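PDB 5JVV: beta-1,3-glucosyltransferase from Paecilomyces sp. J18, which is a carbohydrate-active enzyme whose curved beta sheets are consistent with the jelly-roll-like sandwich of family 16 enzymes. Local coordinates for residues 203-206 and 207-211. Residues are numbered along the deposited sequence; the frame is centred on the assembly and turned at random. Where two conformers were deposited one is given.
Sequences SAIP and KSIES
The carbonyl oxygen of Pro206 takes two backbone N-H groups from the first turn of the short helix 207-210. Glu210 N reaches Pro206 O at 3.3 Å, nearly straight and in the carbonyl plane, whereas the bond from Ile209 N to the same oxygen, 3.1 Å long, is weak and bent to 131° at the hydrogen. Pro206 is the N-cap residue and turns the loop after strand 195-201 into the helix. The ring of Pro206 runs beside Ile209, pointing the same way, with Pro206 CG 4.0 Å from Ile209 CD1. Ile205 crosses Ile209 at about a right angle; with Ile205 CG1 beside the backbone N (chi1 -59°), the CG2 branch lies opposite that N, meets Ile209 CG2 at 4.0 Å and also touches CG of Glu210. All three apolar side chains rest on Phe200 of strand 195-201. On the outer side, Lys207, its chain bent at CB-CG (chi2 -71°), brings NZ to the syn lone pair of Glu210 OE1 at 2.8 Å. Glu210 OE2 accepts from a water at 2.7 Å, which also takes a weak bond from Ile205 N. Ser208 OG is hydrogen-bonded to Glu218 OE1 and to Asp215 N, tying the turn to the loop that follows. The arrangement thus has two sides: apolar packing seats the turn against the sheet, while the lysine and water hold both oxygens of Glu210 and probably favour its ionised form.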
ATOM      1  N   SER A 203     -18.116  -4.243  -7.486  1.00 22.22           N
ATOM      2  CA  SER A 203     -19.169  -4.964  -8.222  1.00 23.81           C
ATOM      3  C   SER A 203     -18.712  -6.292  -8.834  1.00 26.71           C
ATOM      4  O   SER A 203     -19.444  -6.897  -9.616  1.00 26.07           O
ATOM      5  CB  SER A 203     -19.842  -4.081  -9.290  1.00 35.45           C
ATOM      6  OG  SER A 203     -19.012  -3.920 -10.434  1.00 37.94           O
ATOM      7  N   ALA A 204     -17.512  -6.743  -8.471  1.00 21.98           N
ATOM      8  CA  ALA A 204     -17.001  -8.042  -8.912  1.00 24.74           C
ATOM      9  C   ALA A 204     -16.269  -8.737  -7.765  1.00 22.82           C
ATOM     10  O   ALA A 204     -15.265  -9.424  -7.959  1.00 19.30           O
ATOM     11  CB  ALA A 204     -16.085  -7.878 -10.101  1.00 25.38           C
ATOM     12  N   ILE A 205     -16.790  -8.539  -6.562  1.00 27.85           N
ATOM     13  CA  ILE A 205     -16.212  -9.106  -5.356  1.00 24.85           C
ATOM     14  C   ILE A 205     -16.898 -10.440  -5.060  1.00 20.16           C
ATOM     15  O   ILE A 205     -18.127 -10.520  -5.090  1.00 24.11           O
ATOM     16  CB  ILE A 205     -16.417  -8.120  -4.187  1.00 18.44           C
ATOM     17  CG1 ILE A 205     -15.751  -6.775  -4.510  1.00 18.16           C
ATOM     18  CG2 ILE A 205     -15.915  -8.702  -2.873  1.00 16.44           C
ATOM     19  CD1 ILE A 205     -16.173  -5.649  -3.589  1.00 19.29           C
ATOM     20  N   PRO A 206     -16.109 -11.498  -4.794  1.00 16.46           N
ATOM     21  CA  PRO A 206     -16.653 -12.822  -4.466  1.00 16.13           C
ATOM     22  C   PRO A 206     -17.705 -12.763  -3.353  1.00 20.10           C
ATOM     23  O   PRO A 206     -17.504 -12.048  -2.369  1.00 15.85           O
ATOM     24  CB  PRO A 206     -15.420 -13.589  -3.985  1.00 20.86           C
ATOM     25  CG  PRO A 206     -14.279 -12.949  -4.705  1.00 17.32           C
ATOM     26  CD  PRO A 206     -14.634 -11.501  -4.858  1.00 16.54           C
ATOM     27  N   LYS A 207     -18.805 -13.495  -3.509  1.00 18.21           N
ATOM     28  CA  LYS A 207     -19.878 -13.435  -2.523  1.00 21.09           C
ATOM     29  C   LYS A 207     -19.463 -13.930  -1.135  1.00 20.01           C
ATOM     30  O   LYS A 207     -19.990 -13.442  -0.129  1.00 18.53           O
ATOM     31  CB  LYS A 207     -21.123 -14.173  -3.021  1.00 24.09           C
ATOM     32  CG  LYS A 207     -21.876 -13.430  -4.112  1.00 31.24           C
ATOM     33  CD  LYS A 207     -22.572 -12.195  -3.551  1.00 37.96           C
ATOM     34  CE  LYS A 207     -23.075 -11.259  -4.643  1.00 45.03           C
ATOM     35  NZ  LYS A 207     -23.697 -10.022  -4.063  1.00 49.59           N
ATOM     36  N   SER A 208     -18.520 -14.873  -1.070  1.00 14.49           N
ATOM     37  CA  SER A 208     -18.080 -15.412   0.223  1.00 14.90           C
ATOM     38  C   SER A 208     -17.286 -14.374   1.020  1.00 13.44           C
ATOM     39  O   SER A 208     -17.221 -14.429   2.248  1.00 18.38           O
ATOM     40  CB  SER A 208     -17.261 -16.693   0.052  1.00 17.63           C
ATOM     41  OG  SER A 208     -16.034 -16.426  -0.609  1.00 17.69           O
ATOM     42  N   ILE A 209     -16.671 -13.431   0.318  1.00 13.55           N
ATOM     43  CA  ILE A 209     -16.029 -12.309   0.989  1.00 15.20           C
ATOM     44  C   ILE A 209     -17.093 -11.355   1.531  1.00 16.76           C
ATOM     45  O   ILE A 209     -17.015 -10.879   2.672  1.00 16.79           O
ATOM     46  CB  ILE A 209     -15.069 -11.567   0.036  1.00 14.59           C
ATOM     47  CG1 ILE A 209     -13.806 -12.404  -0.175  1.00 14.92           C
ATOM     48  CG2 ILE A 209     -14.705 -10.199   0.587  1.00 15.72           C
ATOM     49  CD1 ILE A 209     -12.814 -11.790  -1.151  1.00 14.09           C
ATOM     50  N   GLU A 210     -18.096 -11.076   0.709  1.00 13.00           N
ATOM     51  CA  GLU A 210     -19.186 -10.202   1.125  1.00 17.16           C
ATOM     52  C   GLU A 210     -19.945 -10.753   2.328  1.00 18.56           C
ATOM     53  O   GLU A 210     -20.463  -9.985   3.122  1.00 19.28           O
ATOM     54  CB  GLU A 210     -20.140  -9.954  -0.044  1.00 19.36           C
ATOM     55  CG  GLU A 210     -19.462  -9.270  -1.225  1.00 22.43           C
ATOM     56  CD  GLU A 210     -20.444  -8.819  -2.283  1.00 30.93           C
ATOM     57  OE1 GLU A 210     -21.450  -9.519  -2.496  1.00 28.89           O
ATOM     58  OE2 GLU A 210     -20.208  -7.757  -2.897  1.00 31.04           O
ATOM     59  N   SER A 211     -19.986 -12.075   2.468  1.00 14.96           N
ATOM     60  CA  SER A 211     -20.717 -12.753   3.540  0.56 16.72           C
ATOM     61  C   SER A 211     -19.861 -13.013   4.780  1.00 17.34           C
ATOM     62  O   SER A 211     -20.327 -13.638   5.733  1.00 18.98           O
ATOM     63  CB  SER A 211     -21.256 -14.100   3.046  0.56 16.57           C
ATOM     64  OG  SER A 211     -22.059 -13.953   1.894  0.56 14.23           O
TER
HETATM   65  O   HOH W   1     -19.503  -6.879  -5.396  1.00 30.26           O